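Local coordinates for protein ORF10 (Moritella marina, PDB 6RIW) that forms the ketosynthase–chain length factor part of a polyunsaturated fatty acid synthase and probably helps extend acyl chains by condensation on an acyl carrier protein, at residues A[828-833]-A[842-847]; A[565-570]-A[887-892]; A[478-483]-A[495-500]; A[311-316]-A[654-659]; A[156-161]-A[594-599]. One frame throughout, in Å; residues are numbered along the deposited sequence.

Contact 1: A[828-833]-A[842-847]; sequences SSVKAN and GMASII
Val830 presses its CG1 methyl into the side of helix 841-854. CG1 makes the main contact, 3.8 Å from Ala844 CB and equally close to the backbone nitrogen of Ser845, while CG2 lies more loosely, 3.9 Å from Ala844 O. The first torsion (71°) sets CG1 between the backbone N and the carbonyl carbon, the crowded position, and this aims it at the helix. Phe487 of helix 484-492 adds to the apolar cover of Val830. Beside this tight part the contact becomes loose and watery, although still buried: no direct hydrogen bond links the segments, and two waters do the joining. One water sits 2.6 Å from Ser829 OG and 3.2 Å from Ser845 OG, with a weak bond from Lys831 NZ. The second takes a bond from Lys831 NZ at 3.0 Å and is also bonded to Ser845 OG, so the lysine nitrogen and the serine hydroxyl are bridged once well and once weakly. Lys831 NZ has a further acceptor in His803 O. Ser829 OG does double duty, since it also accepts from Lys831 N at 3.0 Å, a capping bond that steadies the entry into helix 831-834. The Ser-Val-Lys sequence, running on to Asn833, matches the SVKxNxGH motif of the beta-ketoacyl synthase family, here in the chain length factor domain, where its role may differ from that in a ketosynthase.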
# COMPACT_ATOMS: atom_id res chain seq x y z
N SER A 828 -23.94 -3.85 -19.20
CA SER A 828 -23.59 -5.16 -18.68
C SER A 828 -22.42 -4.99 -17.71
O SER A 828 -21.89 -3.90 -17.53
CB SER A 828 -23.24 -6.14 -19.81
OG SER A 828 -21.97 -5.82 -20.39
N SER A 829 -22.03 -6.09 -17.06
CA SER A 829 -20.86 -6.05 -16.16
C SER A 829 -20.16 -7.39 -16.15
O SER A 829 -20.79 -8.44 -16.04
CB SER A 829 -21.25 -5.69 -14.72
OG SER A 829 -20.14 -5.84 -13.82
N VAL A 830 -18.82 -7.33 -16.22
CA VAL A 830 -17.97 -8.49 -16.12
C VAL A 830 -18.16 -9.20 -14.78
O VAL A 830 -17.79 -10.37 -14.65
CB VAL A 830 -16.50 -8.03 -16.31
CG1 VAL A 830 -16.01 -7.23 -15.11
CG2 VAL A 830 -15.60 -9.22 -16.63
N LYS A 831 -18.71 -8.52 -13.78
CA LYS A 831 -18.90 -9.20 -12.48
C LYS A 831 -19.93 -10.32 -12.57
O LYS A 831 -19.92 -11.26 -11.74
CB LYS A 831 -19.30 -8.19 -11.41
CG LYS A 831 -18.19 -7.17 -11.15
CD LYS A 831 -18.53 -6.25 -9.97
CE LYS A 831 -17.47 -5.14 -9.75
NZ LYS A 831 -17.36 -4.28 -10.99
N ALA A 832 -20.81 -10.26 -13.55
CA ALA A 832 -21.72 -11.38 -13.80
C ALA A 832 -20.97 -12.64 -14.23
O ALA A 832 -21.49 -13.75 -14.05
CB ALA A 832 -22.76 -10.96 -14.84
N ASN A 833 -19.78 -12.50 -14.80
CA ASN A 833 -19.00 -13.66 -15.24
C ASN A 833 -18.01 -14.12 -14.18
O ASN A 833 -17.81 -15.33 -14.03
CB ASN A 833 -18.24 -13.36 -16.55
CG ASN A 833 -19.13 -12.73 -17.58
OD1 ASN A 833 -19.23 -11.51 -17.65
ND2 ASN A 833 -19.81 -13.56 -18.37
N GLY A 842 -11.34 -2.92 -11.43
CA GLY A 842 -11.15 -2.10 -12.62
C GLY A 842 -10.42 -2.82 -13.74
O GLY A 842 -10.68 -2.57 -14.92
N MET A 843 -9.51 -3.73 -13.39
CA MET A 843 -8.78 -4.48 -14.42
C MET A 843 -9.69 -5.48 -15.13
O MET A 843 -9.62 -5.61 -16.36
CB MET A 843 -7.57 -5.19 -13.80
CG MET A 843 -6.55 -5.71 -14.82
SD MET A 843 -5.87 -4.40 -15.86
CE MET A 843 -4.82 -3.55 -14.65
N ALA A 844 -10.55 -6.18 -14.40
CA ALA A 844 -11.51 -7.07 -15.04
C ALA A 844 -12.37 -6.32 -16.07
O ALA A 844 -12.59 -6.82 -17.18
CB ALA A 844 -12.43 -7.74 -14.00
N SER A 845 -12.87 -5.14 -15.71
CA SER A 845 -13.71 -4.37 -16.63
C SER A 845 -12.93 -3.91 -17.86
O SER A 845 -13.45 -3.93 -18.98
CB SER A 845 -14.29 -3.15 -15.93
OG SER A 845 -15.07 -3.53 -14.82
N ILE A 846 -11.71 -3.40 -17.64
CA ILE A 846 -10.90 -2.92 -18.77
C ILE A 846 -10.58 -4.07 -19.72
O ILE A 846 -10.69 -3.93 -20.95
CB ILE A 846 -9.62 -2.24 -18.25
CG1 ILE A 846 -9.96 -0.85 -17.70
CG2 ILE A 846 -8.57 -2.14 -19.39
CD1 ILE A 846 -8.77 -0.13 -17.00
N ILE A 847 -10.22 -5.23 -19.17
CA ILE A 847 -9.80 -6.33 -20.04
C ILE A 847 -10.99 -6.91 -20.81
O ILE A 847 -10.88 -7.19 -22.01
CB ILE A 847 -9.06 -7.40 -19.23
CG1 ILE A 847 -7.69 -6.82 -18.82
CG2 ILE A 847 -8.89 -8.71 -20.06
CD1 ILE A 847 -6.81 -7.80 -18.07
O HOH W 1 -18.10 -4.21 -14.16
O HOH W 2 -15.08 -5.62 -12.44

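Contact 2: A[565-570]-A[887-892]; sequences AKDGGL and QAHQVA
A histidine–carboxylate hydrogen bond, from His889 to Asp567, pins the segment 887-892 to the C-terminal end of helix 552-567, which closes in a Schellman motif at Gly569. His889 NE2 donates to Asp567 OD1 at 2.8 Å and 151°. The oxygen is met from above its carboxylate plane, and the ring and carboxylate planes stand 67° apart. Having CG anti to the backbone N (chi1 166°) lets the ring reach across to the helix end, where its CE1 edge also comes 3.5 Å from Asp567 O. The other carboxylate oxygen, OD2, is held by Tyr762 OH and Met474 N, and Tyr762 stacks on the His889 ring. Two waters extend the join: one donates to Asp567 O and Gln890 O, and the other donates to Asp567 OD1 at 2.7 Å while accepting from Ala892 N. An alanine in place of Asp567 would probably leave His889 NE2, Tyr762 OH and Met474 N without the carboxylate they share, and cost the imidazole one of its anchors. Because His889 ND1 is bonded to the carbonyl Gln760 O, both ring nitrogens appear to act as donors, which is consistent with a protonated imidazole drawn to the nearby carboxylate.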
# COMPACT_ATOMS: atom_id res chain seq x y z
N ALA A 565 3.70 -8.60 -20.16
CA ALA A 565 4.91 -7.97 -20.69
C ALA A 565 5.39 -8.68 -21.94
O ALA A 565 5.78 -8.03 -22.92
CB ALA A 565 6.01 -7.97 -19.63
N LYS A 566 5.32 -10.01 -21.95
CA LYS A 566 5.67 -10.77 -23.15
C LYS A 566 4.69 -10.50 -24.28
O LYS A 566 5.10 -10.29 -25.43
CB LYS A 566 5.70 -12.27 -22.82
CG LYS A 566 6.92 -12.70 -22.03
CD LYS A 566 6.73 -14.09 -21.41
CE LYS A 566 7.95 -14.51 -20.61
NZ LYS A 566 7.68 -15.81 -19.94
N ASP A 567 3.39 -10.48 -23.96
CA ASP A 567 2.36 -10.21 -24.96
C ASP A 567 2.52 -8.82 -25.56
O ASP A 567 2.23 -8.61 -26.75
CB ASP A 567 0.98 -10.38 -24.31
CG ASP A 567 -0.18 -10.30 -25.30
OD1 ASP A 567 -0.12 -10.93 -26.38
OD2 ASP A 567 -1.18 -9.63 -24.97
N GLY A 568 3.00 -7.85 -24.77
CA GLY A 568 3.25 -6.52 -25.27
C GLY A 568 4.58 -6.31 -25.96
O GLY A 568 4.89 -5.17 -26.32
N GLY A 569 5.38 -7.36 -26.13
CA GLY A 569 6.67 -7.22 -26.78
C GLY A 569 7.68 -6.39 -26.02
O GLY A 569 8.57 -5.78 -26.63
N LEU A 570 7.58 -6.34 -24.69
CA LEU A 570 8.54 -5.53 -23.95
C LEU A 570 9.94 -6.15 -24.01
O LEU A 570 10.12 -7.33 -24.29
CB LEU A 570 8.09 -5.38 -22.49
CG LEU A 570 6.78 -4.60 -22.29
CD1 LEU A 570 6.56 -4.28 -20.82
CD2 LEU A 570 6.75 -3.31 -23.13
N GLN A 887 -6.61 -2.80 -36.27
CA GLN A 887 -6.30 -4.21 -36.46
C GLN A 887 -6.54 -4.95 -35.15
O GLN A 887 -6.48 -4.36 -34.08
CB GLN A 887 -4.82 -4.44 -36.84
CG GLN A 887 -4.25 -3.58 -37.94
CD GLN A 887 -2.90 -4.12 -38.45
OE1 GLN A 887 -2.53 -5.27 -38.19
NE2 GLN A 887 -2.13 -3.26 -39.13
N ALA A 888 -6.73 -6.27 -35.26
CA ALA A 888 -6.69 -7.12 -34.07
C ALA A 888 -5.25 -7.28 -33.62
O ALA A 888 -4.33 -7.33 -34.43
CB ALA A 888 -7.32 -8.49 -34.36
N HIS A 889 -5.06 -7.32 -32.29
CA HIS A 889 -3.75 -7.55 -31.71
C HIS A 889 -3.16 -8.87 -32.18
O HIS A 889 -3.84 -9.89 -32.18
CB HIS A 889 -3.87 -7.55 -30.18
CG HIS A 889 -2.68 -8.10 -29.46
ND1 HIS A 889 -1.63 -7.30 -29.06
CD2 HIS A 889 -2.42 -9.34 -28.98
CE1 HIS A 889 -0.76 -8.03 -28.39
NE2 HIS A 889 -1.20 -9.27 -28.33
N GLN A 890 -1.88 -8.85 -32.53
CA GLN A 890 -1.19 -10.04 -33.02
C GLN A 890 -0.44 -10.70 -31.88
O GLN A 890 0.36 -10.06 -31.19
CB GLN A 890 -0.23 -9.66 -34.15
CG GLN A 890 0.62 -10.81 -34.68
CD GLN A 890 1.15 -10.53 -36.08
OE1 GLN A 890 1.61 -9.42 -36.37
NE2 GLN A 890 1.09 -11.53 -36.96
N VAL A 891 -0.71 -11.99 -31.66
CA VAL A 891 -0.02 -12.71 -30.59
C VAL A 891 1.44 -12.93 -30.98
O VAL A 891 1.81 -12.97 -32.17
CB VAL A 891 -0.72 -14.04 -30.27
CG1 VAL A 891 -2.21 -13.82 -30.03
CG2 VAL A 891 -0.49 -15.06 -31.39
N ALA A 892 2.28 -13.07 -29.96
CA ALA A 892 3.72 -13.24 -30.14
C ALA A 892 4.07 -14.59 -30.78
O ALA A 892 3.20 -15.45 -30.94
CB ALA A 892 4.43 -13.08 -28.80
O HOH W 3 2.33 -10.24 -28.90
O HOH W 4 1.21 -13.15 -27.16

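Contact 3: A[478-483]-A[495-500]; sequences FGSASN and QNTFRE
Thr497 lays its methyl group over the backbone of the turn formed by residues 478 to 481. Its CG2 is 3.8 Å from Ser480 OG, 3.9 Å from Ala481 N and 4.1 Å from Ala481 CB, a van der Waals cover of the turn with no direct hydrogen bond between the segments. The threonine torsion (chi1 50°) puts CG2 beside the backbone N, over the turn, and sets OG1 between the backbone N and the carbonyl carbon, beside Gly479, where Ser528 OG is its main partner and Asn833 O a weak one. What CG2 covers is a type II' beta turn, closed at both ends by backbone bonds between Phe478 and Ala481. Gly479 takes the positive-phi corner. A CB there would point at the threonine and come within 2.9 Å of Thr497 OG1, so the close approach relies on the missing side chain. The turn joins strand 469-478 to helix 484-492, which Asn483 caps through Gln486 N, and the segment 495-500 follows the same helix; the contact therefore draws together the two flanks of that helix in the chain length factor domain. At the outer side two waters fill in. One donates to Thr497 O at 2.6 Å and takes a weak bond from Ser480 N; the other lies 2.8 Å from Ser480 OG and reaches Thr497 O only weakly. Thr497 is itself held in an Asx turn, in which Asn496 OD1 accepts from Phe498 N at 2.9 Å. Asn496 CB rests 3.7 Å above one face of the Phe498 ring, toward its rim.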
# COMPACT_ATOMS: atom_id res chain seq x y z
N PHE A 478 -8.77 -15.13 -13.53
CA PHE A 478 -9.97 -14.87 -12.73
C PHE A 478 -10.67 -16.20 -12.49
O PHE A 478 -11.19 -16.81 -13.44
CB PHE A 478 -10.91 -13.90 -13.44
CG PHE A 478 -10.40 -12.50 -13.50
CD1 PHE A 478 -10.22 -11.76 -12.34
CD2 PHE A 478 -10.10 -11.91 -14.72
CE1 PHE A 478 -9.77 -10.45 -12.38
CE2 PHE A 478 -9.65 -10.60 -14.79
CZ PHE A 478 -9.48 -9.88 -13.60
N GLY A 479 -10.68 -16.65 -11.24
CA GLY A 479 -11.33 -17.92 -10.98
C GLY A 479 -10.63 -19.01 -11.77
O GLY A 479 -9.41 -19.00 -11.91
N SER A 480 -11.40 -19.93 -12.34
CA SER A 480 -10.78 -20.98 -13.15
C SER A 480 -10.45 -20.53 -14.57
O SER A 480 -9.91 -21.33 -15.34
CB SER A 480 -11.69 -22.21 -13.18
OG SER A 480 -12.94 -21.83 -13.72
N ALA A 481 -10.75 -19.28 -14.95
CA ALA A 481 -10.31 -18.74 -16.24
C ALA A 481 -8.88 -18.26 -16.06
O ALA A 481 -8.62 -17.12 -15.66
CB ALA A 481 -11.23 -17.63 -16.72
N SER A 482 -7.93 -19.13 -16.34
CA SER A 482 -6.59 -18.96 -15.81
C SER A 482 -5.63 -18.24 -16.76
O SER A 482 -4.48 -17.97 -16.37
CB SER A 482 -6.02 -20.33 -15.41
OG SER A 482 -5.89 -21.18 -16.53
N ASN A 483 -6.08 -17.87 -17.96
CA ASN A 483 -5.28 -17.02 -18.83
C ASN A 483 -6.21 -16.21 -19.72
O ASN A 483 -7.43 -16.40 -19.72
CB ASN A 483 -4.26 -17.84 -19.66
CG ASN A 483 -4.93 -18.90 -20.54
OD1 ASN A 483 -6.00 -18.68 -21.07
ND2 ASN A 483 -4.29 -20.06 -20.67
N GLN A 495 -20.40 -17.27 -20.23
CA GLN A 495 -20.31 -18.20 -19.11
C GLN A 495 -19.75 -17.51 -17.86
O GLN A 495 -19.31 -16.36 -17.90
CB GLN A 495 -19.44 -19.39 -19.50
CG GLN A 495 -20.09 -20.20 -20.63
CD GLN A 495 -19.14 -21.18 -21.24
OE1 GLN A 495 -17.95 -20.89 -21.43
NE2 GLN A 495 -19.65 -22.38 -21.53
N ASN A 496 -19.78 -18.23 -16.74
CA ASN A 496 -19.19 -17.75 -15.50
C ASN A 496 -18.26 -18.81 -14.92
O ASN A 496 -18.27 -19.98 -15.32
CB ASN A 496 -20.28 -17.37 -14.47
CG ASN A 496 -21.11 -18.58 -14.03
OD1 ASN A 496 -20.61 -19.49 -13.36
ND2 ASN A 496 -22.37 -18.59 -14.41
N THR A 497 -17.47 -18.38 -13.93
CA THR A 497 -16.54 -19.25 -13.23
C THR A 497 -17.01 -19.57 -11.81
O THR A 497 -16.18 -19.88 -10.95
CB THR A 497 -15.17 -18.60 -13.18
OG1 THR A 497 -15.34 -17.26 -12.70
CG2 THR A 497 -14.56 -18.55 -14.58
N PHE A 498 -18.31 -19.49 -11.54
CA PHE A 498 -18.79 -19.64 -10.17
C PHE A 498 -18.75 -21.11 -9.74
O PHE A 498 -19.16 -22.00 -10.50
CB PHE A 498 -20.19 -19.06 -10.03
CG PHE A 498 -20.25 -17.59 -10.34
CD1 PHE A 498 -19.17 -16.77 -10.08
CD2 PHE A 498 -21.37 -17.02 -10.91
CE1 PHE A 498 -19.21 -15.41 -10.36
CE2 PHE A 498 -21.41 -15.68 -11.20
CZ PHE A 498 -20.33 -14.87 -10.92
N ARG A 499 -18.23 -21.36 -8.55
CA ARG A 499 -18.02 -22.73 -8.07
C ARG A 499 -18.14 -22.73 -6.55
O ARG A 499 -18.14 -21.67 -5.91
CB ARG A 499 -16.65 -23.27 -8.48
CG ARG A 499 -15.47 -22.35 -8.04
CD ARG A 499 -14.14 -23.10 -7.92
NE ARG A 499 -14.20 -24.14 -6.89
CZ ARG A 499 -13.30 -25.12 -6.78
NH1 ARG A 499 -12.28 -25.18 -7.63
NH2 ARG A 499 -13.40 -26.02 -5.82
N GLU A 500 -18.23 -23.92 -5.97
CA GLU A 500 -18.23 -23.95 -4.52
C GLU A 500 -16.82 -23.70 -3.97
O GLU A 500 -15.81 -23.83 -4.68
CB GLU A 500 -18.79 -25.28 -4.01
CG GLU A 500 -20.19 -25.57 -4.53
CD GLU A 500 -21.30 -24.69 -3.96
OE1 GLU A 500 -21.09 -23.96 -2.96
OE2 GLU A 500 -22.41 -24.74 -4.54
O HOH W 5 -13.65 -20.35 -10.41
O HOH W 6 -14.88 -22.79 -11.91

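Contact 4: A[311-316]-A[654-659]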
# COMPACT_ATOMS: atom_id res chain seq x y z
N TYR A 311 20.44 9.59 -9.06
CA TYR A 311 21.15 10.86 -8.97
C TYR A 311 21.25 11.53 -10.34
O TYR A 311 20.98 12.72 -10.48
CB TYR A 311 22.56 10.67 -8.42
CG TYR A 311 22.68 10.13 -7.02
CD1 TYR A 311 21.79 10.49 -6.02
CD2 TYR A 311 23.72 9.27 -6.70
CE1 TYR A 311 21.92 9.98 -4.73
CE2 TYR A 311 23.87 8.78 -5.44
CZ TYR A 311 22.98 9.12 -4.45
OH TYR A 311 23.15 8.58 -3.21
N GLU A 312 21.68 10.76 -11.35
CA GLU A 312 21.81 11.31 -12.69
C GLU A 312 20.48 11.88 -13.16
O GLU A 312 20.41 13.03 -13.62
CB GLU A 312 22.32 10.24 -13.65
CG GLU A 312 23.73 9.79 -13.35
CD GLU A 312 24.11 8.51 -14.06
OE1 GLU A 312 23.22 7.84 -14.62
OE2 GLU A 312 25.32 8.16 -14.06
N ARG A 313 19.40 11.10 -13.00
CA ARG A 313 18.09 11.54 -13.46
C ARG A 313 17.60 12.75 -12.69
O ARG A 313 16.91 13.60 -13.27
CB ARG A 313 17.07 10.38 -13.34
CG ARG A 313 17.29 9.24 -14.30
CD ARG A 313 16.21 8.17 -14.10
NE ARG A 313 16.24 7.12 -15.12
CZ ARG A 313 15.60 5.96 -14.99
NH1 ARG A 313 14.88 5.72 -13.89
NH2 ARG A 313 15.67 5.05 -15.95
N ALA A 314 17.95 12.87 -11.40
CA ALA A 314 17.42 13.95 -10.59
C ALA A 314 18.06 15.29 -10.94
O ALA A 314 17.36 16.31 -11.05
CB ALA A 314 17.64 13.66 -9.10
N TYR A 315 19.39 15.32 -11.09
CA TYR A 315 20.03 16.60 -11.39
C TYR A 315 19.78 17.02 -12.83
O TYR A 315 19.67 18.22 -13.10
CB TYR A 315 21.53 16.53 -11.04
CG TYR A 315 21.63 16.53 -9.54
CD1 TYR A 315 21.50 17.72 -8.82
CD2 TYR A 315 21.73 15.34 -8.82
CE1 TYR A 315 21.52 17.73 -7.44
CE2 TYR A 315 21.75 15.33 -7.43
CZ TYR A 315 21.64 16.53 -6.75
OH TYR A 315 21.65 16.53 -5.37
N ALA A 316 19.62 16.07 -13.74
CA ALA A 316 19.11 16.41 -15.06
C ALA A 316 17.71 17.00 -14.98
O ALA A 316 17.42 18.01 -15.64
CB ALA A 316 19.12 15.17 -15.95
N ASP A 654 14.89 -6.45 -15.38
CA ASP A 654 15.87 -5.37 -15.27
C ASP A 654 15.28 -4.02 -15.70
O ASP A 654 15.90 -3.26 -16.44
CB ASP A 654 17.14 -5.71 -16.06
CG ASP A 654 18.35 -4.86 -15.66
OD1 ASP A 654 18.42 -4.38 -14.49
OD2 ASP A 654 19.24 -4.68 -16.53
N PHE A 655 14.07 -3.71 -15.22
CA PHE A 655 13.46 -2.42 -15.53
C PHE A 655 13.98 -1.36 -14.57
O PHE A 655 14.27 -1.65 -13.41
CB PHE A 655 11.93 -2.50 -15.41
CG PHE A 655 11.25 -3.26 -16.52
CD1 PHE A 655 11.80 -3.31 -17.80
CD2 PHE A 655 10.04 -3.92 -16.29
CE1 PHE A 655 11.14 -4.01 -18.84
CE2 PHE A 655 9.39 -4.62 -17.30
CZ PHE A 655 9.94 -4.66 -18.58
N SER A 656 14.03 -0.11 -15.05
CA SER A 656 14.54 0.99 -14.24
C SER A 656 13.50 2.07 -13.92
O SER A 656 13.84 3.05 -13.25
CB SER A 656 15.74 1.66 -14.94
OG SER A 656 15.36 2.23 -16.19
N GLY A 657 12.25 1.93 -14.38
CA GLY A 657 11.22 2.90 -14.02
C GLY A 657 10.73 2.67 -12.60
O GLY A 657 11.11 1.72 -11.91
N PRO A 658 9.87 3.58 -12.13
CA PRO A 658 9.29 3.39 -10.78
C PRO A 658 8.46 2.12 -10.71
O PRO A 658 7.76 1.76 -11.66
CB PRO A 658 8.43 4.65 -10.59
CG PRO A 658 8.11 5.13 -11.98
CD PRO A 658 9.35 4.78 -12.80
N ALA A 659 8.55 1.42 -9.58
CA ALA A 659 7.82 0.17 -9.34
C ALA A 659 7.13 0.31 -7.99
O ALA A 659 7.80 0.29 -6.94
CB ALA A 659 8.77 -1.03 -9.34
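Arg313 reaches from helix 304-318 and takes hold of Ser656 with the two terminal nitrogens of its guanidinium, end-on, each on a different oxygen. NH1 donates to Ser656 O at 2.9 Å and a fairly straight 164°; NH2 donates to Ser656 OG at 2.8 Å with a more bent 142°. The carbonyl oxygen lies in the guanidinium plane and the hydroxyl is somewhat tilted from it, whereas from the peptide's own side the NH1 donor stands well above the carbonyl plane. An extended chain from CG to NE carries the group to the loop, alongside Ala289 and Ser291 of strand 283-292. The serine answers by setting OG between its backbone N and carbonyl carbon (chi1 62°), which brings the hydroxyl round to the same side as its carbonyl. The pair of bonds ties the ketosynthase domain to the chain length factor domain: Ser656 sits in the loop that leads into strand 659-663, which pairs antiparallel with strand 189-193 of the ketosynthase, the pairing expected at the centre of a thiolase-like dimer, here a pseudo-dimer formed within one chain. NH1 also has Leu290 O as acceptor, giving it two carbonyls to serve. The backbone of Ser656 is bonded on to Asn292 and Arg574, one partner from each domain.

Contact 5: A[156-161]-A[594-599]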
# COMPACT_ATOMS: atom_id res chain seq x y z
N THR A 156 -8.51 -17.45 25.55
CA THR A 156 -8.66 -16.03 25.84
C THR A 156 -8.52 -15.20 24.56
O THR A 156 -7.85 -15.60 23.61
CB THR A 156 -7.64 -15.56 26.88
OG1 THR A 156 -6.31 -15.74 26.38
CG2 THR A 156 -7.80 -16.37 28.19
N HIS A 157 -9.18 -14.04 24.54
CA HIS A 157 -9.03 -13.11 23.42
C HIS A 157 -7.58 -12.61 23.30
O HIS A 157 -6.86 -12.48 24.29
CB HIS A 157 -10.03 -11.95 23.57
CG HIS A 157 -10.42 -11.29 22.28
ND1 HIS A 157 -11.36 -11.82 21.43
CD2 HIS A 157 -10.00 -10.14 21.71
CE1 HIS A 157 -11.51 -11.02 20.39
NE2 HIS A 157 -10.69 -10.00 20.53
N TYR A 158 -7.15 -12.31 22.07
CA TYR A 158 -5.73 -12.01 21.84
C TYR A 158 -5.28 -10.72 22.53
O TYR A 158 -4.11 -10.62 22.92
CB TYR A 158 -5.45 -11.96 20.33
CG TYR A 158 -5.85 -10.65 19.67
CD1 TYR A 158 -7.18 -10.36 19.41
CD2 TYR A 158 -4.87 -9.71 19.31
CE1 TYR A 158 -7.54 -9.13 18.80
CE2 TYR A 158 -5.22 -8.49 18.70
CZ TYR A 158 -6.54 -8.21 18.46
OH TYR A 158 -6.86 -7.00 17.87
N THR A 159 -6.17 -9.74 22.68
CA THR A 159 -5.89 -8.50 23.42
C THR A 159 -7.22 -8.04 23.99
O THR A 159 -8.25 -8.70 23.81
CB THR A 159 -5.22 -7.45 22.52
OG1 THR A 159 -4.63 -6.40 23.31
CG2 THR A 159 -6.23 -6.81 21.55
N ALA A 160 -7.22 -6.90 24.67
CA ALA A 160 -8.51 -6.40 25.15
C ALA A 160 -9.43 -6.17 23.94
O ALA A 160 -9.03 -5.45 23.01
CB ALA A 160 -8.36 -5.10 25.93
N PRO A 161 -10.61 -6.78 23.90
CA PRO A 161 -11.50 -6.60 22.75
C PRO A 161 -12.04 -5.18 22.68
O PRO A 161 -12.36 -4.57 23.70
CB PRO A 161 -12.64 -7.59 23.00
CG PRO A 161 -12.29 -8.33 24.25
CD PRO A 161 -11.17 -7.65 24.94
N ARG A 594 -1.38 -16.57 14.60
CA ARG A 594 -0.53 -17.62 15.14
C ARG A 594 0.30 -17.13 16.33
O ARG A 594 0.30 -17.73 17.41
CB ARG A 594 0.39 -18.15 14.03
CG ARG A 594 1.55 -19.03 14.51
CD ARG A 594 2.77 -19.03 13.57
NE ARG A 594 3.91 -19.57 14.33
CZ ARG A 594 4.20 -20.86 14.42
NH1 ARG A 594 3.49 -21.75 13.76
NH2 ARG A 594 5.22 -21.25 15.19
N VAL A 595 1.01 -16.04 16.14
CA VAL A 595 2.03 -15.62 17.11
C VAL A 595 1.41 -15.34 18.47
O VAL A 595 1.97 -15.70 19.52
CB VAL A 595 2.79 -14.40 16.57
CG1 VAL A 595 3.55 -13.71 17.66
CG2 VAL A 595 3.71 -14.82 15.41
N ASN A 596 0.23 -14.73 18.48
CA ASN A 596 -0.37 -14.27 19.73
C ASN A 596 -0.85 -15.42 20.61
O ASN A 596 -1.08 -15.22 21.81
CB ASN A 596 -1.53 -13.32 19.40
CG ASN A 596 -1.67 -12.20 20.41
OD1 ASN A 596 -1.77 -11.03 20.04
ND2 ASN A 596 -1.75 -12.56 21.70
N LEU A 597 -0.97 -16.63 20.05
CA LEU A 597 -1.39 -17.76 20.87
C LEU A 597 -0.40 -18.05 22.00
O LEU A 597 -0.78 -18.72 22.96
CB LEU A 597 -1.61 -19.00 20.00
CG LEU A 597 -2.82 -18.88 19.07
CD1 LEU A 597 -2.85 -20.07 18.08
CD2 LEU A 597 -4.09 -18.85 19.87
N THR A 598 0.84 -17.56 21.90
CA THR A 598 1.81 -17.61 23.01
C THR A 598 1.19 -17.18 24.34
O THR A 598 1.23 -17.90 25.34
CB THR A 598 3.01 -16.72 22.70
OG1 THR A 598 3.77 -17.30 21.63
CG2 THR A 598 3.92 -16.57 23.93
N THR A 599 0.64 -15.97 24.38
CA THR A 599 0.07 -15.51 25.64
C THR A 599 -1.38 -15.90 25.78
O THR A 599 -1.87 -16.05 26.90
CB THR A 599 0.22 -13.98 25.78
OG1 THR A 599 -0.24 -13.34 24.58
CG2 THR A 599 1.68 -13.62 26.01
O HOH W 7 -2.91 -12.43 24.78
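Tyr158 O is gripped from two sources: a water donates to it at 2.9 Å, and Asn596 ND2 gives it a weak bond at 3.3 Å, bent to 127°. The water carries the link onward to Thr599 OG1, 2.8 Å away, whose hydroxyl is also bonded to Tyr48 OH. Asn596 OD1 comes to the edge of the tyrosine ring, 3.4 Å from CD2 and near the ring plane, with the amide turned almost perpendicular (89°) to that ring. The main partner of Asn596 OD1 is Arg592 NE, one turn back, which fixes which end of the amide faces the carbonyl. Thr159 CG2 lies over one face of the Tyr158 ring, and Met134 also touches the side chain. The loop 156-161 belongs to the ketosynthase domain and helices 589-595 and 597-608 to the chain length factor, so the asparagine stands at the junction of the two. A leucine in place of Asn596 would probably leave Tyr158 O with the water alone and Arg592 without this acceptor. The Tyr158-Asn596 pair thus appears to rest on shape and hydration more than on strong polar ties, while Thr156 O, bonded to Gln600 NE2, adds a direct link beside it.

How the contacts relate
Contacts 1, 2 and 3 lie in the chain length factor half, whereas contacts 4 and 5 join it to the ketosynthase half. Contacts 1 and 3 are neighbours, their centres about 13 Å apart, and touch where Asn833 in the short helix 831-834 bonds to Gln495 and Thr497. Contact 2 lies about 21 Å from contact 1 between centres and meets contact 4 through Leu570 against Phe655. Contacts 4 and 5, with centres about 45 Å apart, sit on opposite sides of the chain's centre. Contacts 1 and 3 are local, while 2, 4 and 5 are long-range and cross one another along the chain, 4 and 5 thus tying both domains together at two distant places.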